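Local coordinates for protein possible marr-transcriptional regulator (PDB 4B8X) that is of unknown function in detail but, as a MarR family winged-helix protein, probably binds DNA as a dimer and regulates transcription, at residues E39-L44 against A95-K100; G22-V27 against M115-G120; L52-I57 against S67-V72; Y31-A36 against E106-D111. All coordinates share one frame; numbering follows the deposited sequence.

How the contacts relate
The four contacts run from the dimer side of the subunit to its probable DNA-reading part. Contact 3 joins the two helices of the helix-turn-helix. Contact 1, about 11 Å away between centres, sets helix 35-45 against strand 93-97, whose Ala95 touches both helices of contact 3 and bonds through its backbone to Leu52. Contact 4, its centre about 11 Å from that of contact 1, shares helices 35-45 and 99-114 with it, Leu33 touching Leu41. Contact 2 lies about 11 Å from contact 4 between centres, linked by Asp25 to the backbone N of Phe35, and borders the second subunit. The centres of contacts 2 and 3 are about 24 Å apart.

Contact 1 (E39-L44 against A95-K100); sequences EALVLL and ATITDK
Leu44 and Ile97 lie alongside each other, their side chains running in opposite directions where helix 35-45 crosses strand 93-97. The short axes approach to 8.5 Å and cross at -84°, close to perpendicular, so one helical turn, Leu41 and Leu44, is what the strand meets. Leu44 begins with CB against CB of Ile97, at 4.0 Å. Its CG is anti to the carbonyl carbon (chi1 -66°), and beyond it the two methyls part along the strand. CD1 settles by the backbone N of Ile97, at 3.9 Å, and is almost as near to the CB of that residue. CD2 goes the other way and rests 3.6 Å from Ala95 O. Leucine suits the place because its fork covers two successive stretches of strand backbone. Ile97 answers with a long branch: CG1 is anti to the backbone N (chi1 -168°), and CD1 extends to Leu41, 3.8 Å from its CD2, the two side chains crossing at about a right angle. The side chains thus meet through apolar branches, while Leu44 also lies on the strand backbone, and helix 35-45 is joined to the middle strand of the winged-helix sheet. Around the contact, Leu52 of strand 51-53 packs on Leu44, Leu41 also touches Leu75 of helix 65-77 and Val105 of helix 99-114, and Ala95 packs on Ile57 and Val72 of the helix-turn-helix.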
loop_
_atom_site.group_PDB
_atom_site.type_symbol
_atom_site.label_atom_id
_atom_site.label_comp_id
_atom_site.label_asym_id
_atom_site.label_seq_id
_atom_site.Cartn_x
_atom_site.Cartn_y
_atom_site.Cartn_z
ATOM N N GLU A 39 8.648 0.277 -11.252
ATOM C CA GLU A 39 9.723 0.152 -10.280
ATOM C C GLU A 39 10.702 -0.947 -10.673
ATOM O O GLU A 39 11.909 -0.829 -10.456
ATOM C CB GLU A 39 9.176 -0.114 -8.887
ATOM C CG GLU A 39 8.367 1.033 -8.291
ATOM C CD GLU A 39 7.657 0.626 -6.995
ATOM O OE1 GLU A 39 6.732 -0.239 -6.984
ATOM O OE2 GLU A 39 8.029 1.190 -5.975
ATOM N N ALA A 40 10.196 -2.035 -11.229
ATOM C CA ALA A 40 11.079 -3.124 -11.671
ATOM C C ALA A 40 12.008 -2.666 -12.815
ATOM O O ALA A 40 13.214 -2.994 -12.835
ATOM C CB ALA A 40 10.264 -4.337 -12.084
ATOM N N LEU A 41 11.462 -1.919 -13.771
ATOM C CA LEU A 41 12.274 -1.387 -14.862
ATOM C C LEU A 41 13.344 -0.449 -14.312
ATOM O O LEU A 41 14.507 -0.503 -14.738
ATOM C CB LEU A 41 11.447 -0.632 -15.885
ATOM C CG LEU A 41 10.491 -1.472 -16.730
ATOM C CD1 LEU A 41 9.595 -0.603 -17.585
ATOM C CD2 LEU A 41 11.280 -2.435 -17.611
ATOM N N VAL A 42 12.996 0.447 -13.386
ATOM C CA VAL A 42 13.979 1.375 -12.846
ATOM C C VAL A 42 15.104 0.563 -12.176
ATOM O O VAL A 42 16.282 0.878 -12.352
ATOM C CB VAL A 42 13.350 2.359 -11.826
ATOM C CG1 VAL A 42 14.449 3.159 -11.148
ATOM C CG2 VAL A 42 12.368 3.270 -12.526
ATOM N N LEU A 43 14.767 -0.469 -11.398
ATOM C CA LEU A 43 15.770 -1.281 -10.746
ATOM C C LEU A 43 16.764 -1.817 -11.774
ATOM O O LEU A 43 17.981 -1.806 -11.568
ATOM C CB LEU A 43 15.086 -2.409 -9.990
ATOM C CG LEU A 43 15.985 -3.435 -9.290
ATOM C CD1 LEU A 43 16.906 -2.830 -8.248
ATOM C CD2 LEU A 43 15.133 -4.543 -8.671
ATOM N N LEU A 44 16.242 -2.354 -12.878
ATOM C CA LEU A 44 17.125 -2.899 -13.910
ATOM C C LEU A 44 18.068 -1.833 -14.498
ATOM O O LEU A 44 19.206 -2.128 -14.823
ATOM C CB LEU A 44 16.308 -3.605 -14.989
ATOM C CG LEU A 44 15.579 -4.871 -14.527
ATOM C CD1 LEU A 44 14.705 -5.379 -15.659
ATOM C CD2 LEU A 44 16.575 -5.932 -14.054
ATOM N N ALA A 95 16.343 -11.542 -15.704
ATOM C CA ALA A 95 15.535 -10.575 -16.419
ATOM C C ALA A 95 16.425 -9.413 -16.879
ATOM O O ALA A 95 17.184 -8.900 -16.078
ATOM C CB ALA A 95 14.397 -10.062 -15.543
ATOM N N THR A 96 16.343 -9.032 -18.155
ATOM C CA THR A 96 17.184 -7.986 -18.739
ATOM C C THR A 96 16.284 -6.954 -19.413
ATOM O O THR A 96 15.438 -7.308 -20.213
ATOM C CB THR A 96 18.148 -8.576 -19.781
ATOM O OG1 THR A 96 18.858 -9.689 -19.217
ATOM C CG2 THR A 96 19.113 -7.503 -20.272
ATOM N N ILE A 97 16.488 -5.670 -19.101
ATOM C CA ILE A 97 15.705 -4.620 -19.753
ATOM C C ILE A 97 16.146 -4.468 -21.203
ATOM O O ILE A 97 17.342 -4.506 -21.507
ATOM C CB ILE A 97 15.812 -3.285 -18.973
ATOM C CG1 ILE A 97 14.780 -2.270 -19.452
ATOM C CG2 ILE A 97 17.239 -2.742 -19.013
ATOM C CD1 ILE A 97 14.688 -1.052 -18.547
ATOM N N THR A 98 15.171 -4.309 -22.089
ATOM C CA THR A 98 15.424 -4.132 -23.502
ATOM C C THR A 98 15.608 -2.632 -23.808
ATOM O O THR A 98 15.306 -1.774 -22.984
ATOM C CB THR A 98 14.266 -4.659 -24.345
ATOM O OG1 THR A 98 13.106 -3.839 -24.116
ATOM C CG2 THR A 98 13.961 -6.146 -24.030
ATOM N N ASP A 99 16.085 -2.322 -24.997
ATOM C CA ASP A 99 16.145 -0.919 -25.418
ATOM C C ASP A 99 14.766 -0.228 -25.394
ATOM O O ASP A 99 14.658 0.921 -24.971
ATOM C CB ASP A 99 16.790 -0.781 -26.810
ATOM C CG ASP A 99 18.284 -1.051 -26.809
ATOM O OD1 ASP A 99 18.909 -1.166 -25.732
ATOM O OD2 ASP A 99 18.842 -1.144 -27.917
ATOM N N LYS A 100 13.715 -0.937 -25.801
ATOM C CA LYS A 100 12.358 -0.392 -25.709
ATOM C C LYS A 100 12.002 -0.137 -24.233
ATOM O O LYS A 100 11.431 0.899 -23.894
ATOM C CB LYS A 100 11.354 -1.334 -26.374
ATOM C CG LYS A 100 9.939 -0.789 -26.351
ATOM C CD LYS A 100 8.968 -1.780 -26.971
ATOM C CE LYS A 100 7.543 -1.247 -27.043
ATOM N NZ LYS A 100 6.522 -2.303 -27.364
#

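Contact 2 (G22-V27 against M115-G120); sequences GEVDAV and MDFGLG
Met115 curls back and presents its tip to Val27, the two side chains reaching toward each other tip to tip. Bends at chi2 and chi3 (78° and 73°) fold the chain into a hook, and one methyl of valine, CG2, fits inside the curve: it lies 3.8 Å from Met115 CG and equally 3.8 Å from Met115 CE, with SD between them just as near. The same CE methyl is the bump that sits in the hollow bordered by Glu23, Val24 and Val27, coming within 4.1 Å of Glu23 CB and 4.5 Å of Val24 CG1. A flexible, unbranched side chain suits this place because it can follow the curve of a valine methyl; an alanine here would probably open a gap beside Val27 CG2, left without the CG, SD and CE that now curve past it. The backbone that carries the hook is the Schellman motif ending helix 99-114, with Asp116 as its C-prime residue at positive phi and Phe117 N bonded to Leu112 O. Past it the chain turns tightly, and Val24 packs on that turn, its CG1 resting 3.8 Å from Phe117 O and 4.3 Å from Phe117 CD2. Gly118 lets the helix come close: a CB would point at Glu23, about 3.7 Å from its CB, and at these backbone angles (phi 89°) would also run into the carbonyl O of Phe117. Ile10 of the second subunit packs on Val24, and Ser6 of that subunit on Phe117.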
loop_
_atom_site.group_PDB
_atom_site.type_symbol
_atom_site.label_atom_id
_atom_site.label_comp_id
_atom_site.label_asym_id
_atom_site.label_seq_id
_atom_site.Cartn_x
_atom_site.Cartn_y
_atom_site.Cartn_z
ATOM N N GLY A 22 -2.573 5.709 -6.428
ATOM C CA GLY A 22 -3.558 6.045 -7.439
ATOM C C GLY A 22 -3.011 7.060 -8.429
ATOM O O GLY A 22 -3.199 6.929 -9.632
ATOM N N GLU A 23 -2.356 8.099 -7.924
ATOM C CA GLU A 23 -1.799 9.152 -8.770
ATOM C C GLU A 23 -0.696 8.633 -9.696
ATOM O O GLU A 23 -0.697 8.924 -10.890
ATOM C CB GLU A 23 -1.289 10.333 -7.927
ATOM C CG GLU A 23 -2.396 11.176 -7.285
ATOM C CD GLU A 23 -2.969 12.271 -8.182
ATOM O OE1 GLU A 23 -2.231 12.871 -8.999
ATOM O OE2 GLU A 23 -4.181 12.545 -8.057
ATOM N N VAL A 24 0.264 7.897 -9.150
ATOM C CA VAL A 24 1.386 7.433 -9.973
ATOM C C VAL A 24 0.984 6.290 -10.897
ATOM O O VAL A 24 1.501 6.224 -12.021
ATOM C CB VAL A 24 2.662 7.095 -9.153
ATOM C CG1 VAL A 24 3.146 8.343 -8.450
ATOM C CG2 VAL A 24 2.461 5.940 -8.162
ATOM N N ASP A 25 0.045 5.423 -10.497
ATOM C CA ASP A 25 -0.492 4.436 -11.430
ATOM C C ASP A 25 -1.109 5.149 -12.649
ATOM O O ASP A 25 -0.956 4.691 -13.790
ATOM C CB ASP A 25 -1.565 3.542 -10.778
ATOM C CG ASP A 25 -1.005 2.278 -10.071
ATOM O OD1 ASP A 25 0.180 1.907 -10.249
ATOM O OD2 ASP A 25 -1.804 1.601 -9.341
ATOM N N ALA A 26 -1.808 6.264 -12.439
ATOM C CA ALA A 26 -2.450 6.941 -13.563
ATOM C C ALA A 26 -1.413 7.533 -14.518
ATOM O O ALA A 26 -1.614 7.563 -15.734
ATOM C CB ALA A 26 -3.425 8.012 -13.057
ATOM N N VAL A 27 -0.285 7.991 -13.987
ATOM C CA VAL A 27 0.744 8.576 -14.826
ATOM C C VAL A 27 1.404 7.503 -15.715
ATOM O O VAL A 27 1.766 7.782 -16.855
ATOM C CB VAL A 27 1.801 9.309 -13.969
ATOM C CG1 VAL A 27 2.982 9.747 -14.806
ATOM C CG2 VAL A 27 1.211 10.510 -13.242
ATOM N N MET A 115 5.207 15.697 -12.124
ATOM C CA MET A 115 4.153 15.782 -11.113
ATOM C C MET A 115 4.603 15.408 -9.700
ATOM O O MET A 115 3.787 15.239 -8.805
ATOM C CB MET A 115 2.895 14.984 -11.525
ATOM C CG MET A 115 3.067 13.550 -12.008
ATOM S SD MET A 115 3.325 12.373 -10.686
ATOM C CE MET A 115 1.684 12.291 -9.970
ATOM N N ASP A 116 5.913 15.390 -9.484
ATOM C CA ASP A 116 6.516 15.171 -8.164
ATOM C C ASP A 116 6.014 13.932 -7.462
ATOM O O ASP A 116 5.862 13.914 -6.256
ATOM C CB ASP A 116 6.315 16.369 -7.222
ATOM C CG ASP A 116 7.137 17.512 -7.596
ATOM O OD1 ASP A 116 8.365 17.388 -7.545
ATOM O OD2 ASP A 116 6.533 18.552 -7.909
ATOM N N PHE A 117 5.746 12.883 -8.241
ATOM C CA PHE A 117 5.277 11.620 -7.658
ATOM C C PHE A 117 4.057 11.814 -6.748
ATOM O O PHE A 117 3.842 11.017 -5.839
ATOM C CB PHE A 117 6.427 10.870 -6.932
ATOM C CG PHE A 117 7.478 10.354 -7.867
ATOM C CD1 PHE A 117 8.486 11.171 -8.349
ATOM C CD2 PHE A 117 7.432 9.025 -8.283
ATOM C CE1 PHE A 117 9.434 10.660 -9.218
ATOM C CE2 PHE A 117 8.392 8.505 -9.123
ATOM C CZ PHE A 117 9.384 9.330 -9.590
ATOM N N GLY A 118 3.226 12.820 -7.046
ATOM C CA GLY A 118 2.018 13.034 -6.270
ATOM C C GLY A 118 2.175 13.937 -5.049
ATOM O O GLY A 118 1.193 14.189 -4.341
ATOM N N LEU A 119 3.371 14.470 -4.828
ATOM C CA LEU A 119 3.701 15.168 -3.582
ATOM C C LEU A 119 3.994 16.644 -3.800
ATOM O O LEU A 119 4.492 17.302 -2.898
ATOM C CB LEU A 119 4.909 14.486 -2.915
ATOM C CG LEU A 119 4.573 13.104 -2.321
ATOM C CD1 LEU A 119 5.816 12.264 -2.061
ATOM C CD2 LEU A 119 3.757 13.239 -1.052
ATOM N N GLY A 120 3.636 17.186 -4.953
ATOM C CA GLY A 120 3.979 18.556 -5.281
ATOM C C GLY A 120 3.331 19.633 -4.444
ATOM O O GLY A 120 3.809 20.754 -4.447
#

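Contact 3 (L52-I57 against S67-V72); sequences LPMSKI and SVTNTV
Val68 pushes one methyl between Met54 and Ile57, and this is the centre of the contact. Its CG1, anti to the backbone N (chi1 178°), lies 3.9 Å from Ile57 CG2 and 3.7 Å from the carbonyl O of Met54, with Met54 CB on its border at 4.1 Å. The Ile57 and Val68 side chains cross obliquely. One helical turn further on, Val72 offers CG2 to the tip of Ile57, 4.2 Å from its CD1. Met54 reaches further along helix 65-77: its chain is extended as far as SD and then bends at chi3 (65°), so that CE lies 3.8 Å from Thr69 CA and 4.0 Å from Val72 CB, though Met54 is modelled in two positions and this placing of CE is the less certain part. Helix 54-61 and helix 65-77, with the turn between them, form the helix-turn-helix; the second is the recognition helix in MarR proteins and probably meets DNA here too. Compact valines suit a junction where two helices must come close after a short turn. In the next shell, Pro53 at the N-cap starts helix 54-61. Ile57 N bonds to Pro53 O at 3.0 Å in the first helical turn, and the three-residue spacing puts Met54 and Ile57 on the same side. The Thr69 hydroxyl is bonded to Pro65 O, which fixes its rotation beside the methionine. Ala95 of strand 93-97 packs on both Ile57 and Val72, Val63 of the turn borders Val68, and Lys83 of strand 81-85 packs on Met54 and Val72.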
loop_
_atom_site.group_PDB
_atom_site.type_symbol
_atom_site.label_atom_id
_atom_site.label_comp_id
_atom_site.label_asym_id
_atom_site.label_seq_id
_atom_site.Cartn_x
_atom_site.Cartn_y
_atom_site.Cartn_z
ATOM N N LEU A 52 19.148 -8.661 -13.823
ATOM C CA LEU A 52 19.142 -9.181 -12.451
ATOM C C LEU A 52 18.476 -10.539 -12.404
ATOM O O LEU A 52 17.503 -10.774 -13.128
ATOM C CB LEU A 52 18.358 -8.281 -11.507
ATOM C CG LEU A 52 19.033 -7.087 -10.863
ATOM C CD1 LEU A 52 18.030 -6.552 -9.841
ATOM C CD2 LEU A 52 20.369 -7.398 -10.196
ATOM N N PRO A 53 18.924 -11.412 -11.499
ATOM C CA PRO A 53 18.147 -12.626 -11.259
ATOM C C PRO A 53 16.775 -12.280 -10.663
ATOM O O PRO A 53 16.659 -11.325 -9.882
ATOM C CB PRO A 53 18.990 -13.395 -10.236
ATOM C CG PRO A 53 20.365 -12.810 -10.339
ATOM C CD PRO A 53 20.160 -11.373 -10.696
ATOM N N MET A 54 15.764 -13.062 -11.004
ATOM C CA MET A 54 14.430 -12.772 -10.522
ATOM C C MET A 54 14.362 -12.867 -8.982
ATOM O O MET A 54 13.605 -12.105 -8.355
ATOM C CB MET A 54 13.392 -13.627 -11.267
ATOM C CG MET A 54 13.271 -13.230 -12.737
ATOM S SD MET A 54 12.192 -14.273 -13.738
ATOM C CE MET A 54 10.624 -13.936 -12.943
ATOM N N SER A 55 15.188 -13.711 -8.371
ATOM C CA SER A 55 15.200 -13.816 -6.910
ATOM C C SER A 55 15.655 -12.491 -6.304
ATOM O O SER A 55 15.129 -12.040 -5.289
ATOM C CB SER A 55 16.107 -14.955 -6.444
ATOM O OG SER A 55 17.417 -14.816 -6.961
ATOM N N LYS A 56 16.631 -11.869 -6.953
ATOM C CA LYS A 56 17.165 -10.599 -6.503
ATOM C C LYS A 56 16.171 -9.453 -6.704
ATOM O O LYS A 56 16.062 -8.553 -5.863
ATOM C CB LYS A 56 18.479 -10.281 -7.226
ATOM N N ILE A 57 15.412 -9.493 -7.799
ATOM C CA ILE A 57 14.368 -8.512 -7.996
ATOM C C ILE A 57 13.331 -8.587 -6.856
ATOM O O ILE A 57 12.920 -7.571 -6.308
ATOM C CB ILE A 57 13.672 -8.725 -9.353
ATOM C CG1 ILE A 57 14.644 -8.475 -10.532
ATOM C CG2 ILE A 57 12.457 -7.812 -9.460
ATOM C CD1 ILE A 57 14.117 -8.899 -11.899
ATOM N N SER A 67 4.624 -12.570 -7.589
ATOM C CA SER A 67 4.445 -11.184 -8.037
ATOM C C SER A 67 5.599 -10.758 -8.960
ATOM O O SER A 67 5.381 -10.038 -9.948
ATOM C CB SER A 67 4.331 -10.240 -6.826
ATOM O OG SER A 67 4.412 -8.867 -7.195
ATOM N N VAL A 68 6.828 -11.177 -8.631
ATOM C CA VAL A 68 7.969 -10.904 -9.526
ATOM C C VAL A 68 7.705 -11.564 -10.876
ATOM O O VAL A 68 7.898 -10.931 -11.912
ATOM C CB VAL A 68 9.317 -11.418 -8.971
ATOM C CG1 VAL A 68 10.453 -11.162 -9.965
ATOM C CG2 VAL A 68 9.652 -10.738 -7.649
ATOM N N THR A 69 7.232 -12.811 -10.881
ATOM C CA THR A 69 6.961 -13.461 -12.146
ATOM C C THR A 69 5.861 -12.725 -12.903
ATOM O O THR A 69 5.971 -12.483 -14.106
ATOM C CB THR A 69 6.558 -14.917 -11.926
ATOM O OG1 THR A 69 7.638 -15.609 -11.264
ATOM C CG2 THR A 69 6.167 -15.581 -13.242
ATOM N N ASN A 70 4.802 -12.311 -12.202
ATOM C CA ASN A 70 3.715 -11.557 -12.857
ATOM C C ASN A 70 4.249 -10.293 -13.525
ATOM O O ASN A 70 3.968 -9.985 -14.691
ATOM C CB ASN A 70 2.619 -11.243 -11.826
ATOM C CG ASN A 70 1.368 -10.582 -12.421
ATOM O OD1 ASN A 70 1.346 -9.381 -12.694
ATOM N ND2 ASN A 70 0.273 -11.346 -12.506
ATOM N N THR A 71 5.020 -9.550 -12.761
ATOM C CA THR A 71 5.597 -8.292 -13.253
ATOM C C THR A 71 6.555 -8.473 -14.418
ATOM O O THR A 71 6.409 -7.797 -15.460
ATOM C CB THR A 71 6.273 -7.557 -12.085
ATOM O OG1 THR A 71 5.242 -6.979 -11.296
ATOM C CG2 THR A 71 7.260 -6.457 -12.566
ATOM N N VAL A 72 7.513 -9.372 -14.263
ATOM C CA VAL A 72 8.502 -9.628 -15.316
ATOM C C VAL A 72 7.809 -10.147 -16.556
ATOM O O VAL A 72 8.115 -9.713 -17.662
ATOM C CB VAL A 72 9.597 -10.615 -14.848
ATOM C CG1 VAL A 72 10.455 -11.139 -16.023
ATOM C CG2 VAL A 72 10.488 -9.959 -13.791
#

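Contact 4 (Y31-A36 against E106-D111); sequences YGLTFA and EAATRD
Tyr31, in the connection between helices 5-28 and 35-45, lays its ring on helix 99-114 and gives its hydroxyl proton to Asp111. The bond from Tyr31 OH to Asp111 OD2 is short, 2.7 Å, and reaches the oxygen from above the carboxylate plane, 49° out of it. Asp111 CG stands anti to the carbonyl carbon (chi1 -73°), which starts the carboxylate toward the tyrosine. Relative to the ring, OD2 lies at the edge, near its plane, and the ring and carboxylate planes are 43° apart. One Tyr31 face rests on the helix backbone, with Ala108 N 3.9 Å above it and offset toward the rim. Alanines suit this ridge: Ala107 CB approaches Tyr31 CE1 to 3.6 Å, and Ala108 CB lies 4.0 Å from Tyr31 CD2, so a flat ring can sink against the helix. In the winged-helix fold of this family, helix 99-114 leaves the wing and runs back toward the dimer region, and here it meets the loop before helix 35-45. Arg110, in the conformer given of two, forms a side-on salt bridge, NE and NH2 both to Asp111 OD1. An alanine in place of Asp111 would probably leave the Tyr31 hydroxyl without its mate, the ring freer to shift and, in that conformer, the Arg110 charge unmatched. Val27 of helix 5-28 packs on Asp111, while Val104 touches both Tyr31 and Leu33.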
loop_
_atom_site.group_PDB
_atom_site.type_symbol
_atom_site.label_atom_id
_atom_site.label_comp_id
_atom_site.label_asym_id
_atom_site.label_seq_id
_atom_site.Cartn_x
_atom_site.Cartn_y
_atom_site.Cartn_z
ATOM N N TYR A 31 1.739 4.073 -20.646
ATOM C CA TYR A 31 2.860 3.247 -21.089
ATOM C C TYR A 31 2.599 1.743 -20.954
ATOM O O TYR A 31 3.495 0.934 -21.224
ATOM C CB TYR A 31 4.114 3.616 -20.303
ATOM C CG TYR A 31 4.479 5.054 -20.484
ATOM C CD1 TYR A 31 5.113 5.476 -21.635
ATOM C CD2 TYR A 31 4.143 6.011 -19.528
ATOM C CE1 TYR A 31 5.426 6.812 -21.820
ATOM C CE2 TYR A 31 4.452 7.347 -19.700
ATOM C CZ TYR A 31 5.095 7.743 -20.861
ATOM O OH TYR A 31 5.417 9.059 -21.063
ATOM N N GLY A 32 1.395 1.366 -20.533
ATOM C CA GLY A 32 1.055 -0.034 -20.312
ATOM C C GLY A 32 1.579 -0.579 -18.990
ATOM O O GLY A 32 1.582 -1.791 -18.765
ATOM N N LEU A 33 1.998 0.320 -18.100
ATOM C CA LEU A 33 2.611 -0.068 -16.834
ATOM C C LEU A 33 1.665 0.138 -15.675
ATOM O O LEU A 33 0.745 0.936 -15.767
ATOM C CB LEU A 33 3.856 0.796 -16.555
ATOM C CG LEU A 33 4.988 0.684 -17.577
ATOM C CD1 LEU A 33 6.017 1.759 -17.319
ATOM C CD2 LEU A 33 5.619 -0.694 -17.535
ATOM N N THR A 34 1.943 -0.576 -14.587
ATOM C CA THR A 34 1.550 -0.180 -13.247
ATOM C C THR A 34 2.786 0.347 -12.536
ATOM O O THR A 34 3.912 0.177 -13.027
ATOM C CB THR A 34 1.035 -1.387 -12.462
ATOM O OG1 THR A 34 2.100 -2.347 -12.347
ATOM C CG2 THR A 34 -0.201 -1.994 -13.121
ATOM N N PHE A 35 2.618 0.972 -11.384
ATOM C CA PHE A 35 3.769 1.513 -10.704
ATOM C C PHE A 35 4.739 0.396 -10.329
ATOM O O PHE A 35 5.943 0.579 -10.397
ATOM C CB PHE A 35 3.354 2.352 -9.489
ATOM C CG PHE A 35 4.460 3.212 -8.948
ATOM C CD1 PHE A 35 4.973 4.241 -9.710
ATOM C CD2 PHE A 35 4.956 3.024 -7.689
ATOM C CE1 PHE A 35 5.973 5.054 -9.238
ATOM C CE2 PHE A 35 5.971 3.827 -7.200
ATOM C CZ PHE A 35 6.472 4.853 -7.974
ATOM N N ALA A 36 4.207 -0.762 -9.941
ATOM C CA ALA A 36 5.040 -1.909 -9.593
ATOM C C ALA A 36 5.930 -2.322 -10.785
ATOM O O ALA A 36 7.116 -2.644 -10.623
ATOM C CB ALA A 36 4.169 -3.080 -9.142
ATOM N N GLU A 106 12.447 5.859 -19.298
ATOM C CA GLU A 106 12.878 7.265 -19.423
ATOM C C GLU A 106 11.668 8.199 -19.514
ATOM O O GLU A 106 11.585 9.224 -18.832
ATOM C CB GLU A 106 13.769 7.448 -20.667
ATOM C CG GLU A 106 14.196 8.892 -20.938
ATOM C CD GLU A 106 14.922 9.094 -22.275
ATOM O OE1 GLU A 106 14.636 8.361 -23.246
ATOM O OE2 GLU A 106 15.761 10.017 -22.361
ATOM N N ALA A 107 10.750 7.858 -20.394
ATOM C CA ALA A 107 9.570 8.672 -20.620
ATOM C C ALA A 107 8.673 8.702 -19.381
ATOM O O ALA A 107 8.177 9.775 -18.988
ATOM C CB ALA A 107 8.812 8.174 -21.838
ATOM N N ALA A 108 8.459 7.537 -18.768
ATOM C CA ALA A 108 7.602 7.474 -17.583
ATOM C C ALA A 108 8.226 8.269 -16.421
ATOM O O ALA A 108 7.507 8.962 -15.698
ATOM C CB ALA A 108 7.376 6.009 -17.209
ATOM N N THR A 109 9.541 8.157 -16.234
ATOM C CA THR A 109 10.215 8.916 -15.188
ATOM C C THR A 109 10.073 10.423 -15.375
ATOM O O THR A 109 9.822 11.148 -14.411
ATOM C CB THR A 109 11.689 8.517 -15.067
ATOM O OG1 THR A 109 11.738 7.127 -14.740
ATOM C CG2 THR A 109 12.433 9.347 -14.009
ATOM N N ARG A 110 10.230 10.893 -16.609
ATOM C CA ARG A 110 10.058 12.327 -16.852
ATOM C C ARG A 110 8.650 12.778 -16.485
ATOM O O ARG A 110 8.505 13.826 -15.859
ATOM C CB ARG A 110 10.356 12.705 -18.298
ATOM C CG ARG A 110 10.340 14.203 -18.569
ATOM C CD ARG A 110 9.518 14.539 -19.805
ATOM N NE ARG A 110 8.091 14.479 -19.512
ATOM C CZ ARG A 110 7.398 15.460 -18.951
ATOM N NH1 ARG A 110 7.995 16.614 -18.647
ATOM N NH2 ARG A 110 6.101 15.298 -18.717
ATOM N N ASP A 111 7.634 11.989 -16.832
ATOM C CA ASP A 111 6.272 12.345 -16.477
ATOM C C ASP A 111 6.061 12.350 -14.955
ATOM O O ASP A 111 5.437 13.268 -14.417
ATOM C CB ASP A 111 5.278 11.374 -17.111
ATOM C CG ASP A 111 5.109 11.545 -18.610
ATOM O OD1 ASP A 111 5.662 12.499 -19.191
ATOM O OD2 ASP A 111 4.402 10.686 -19.184
#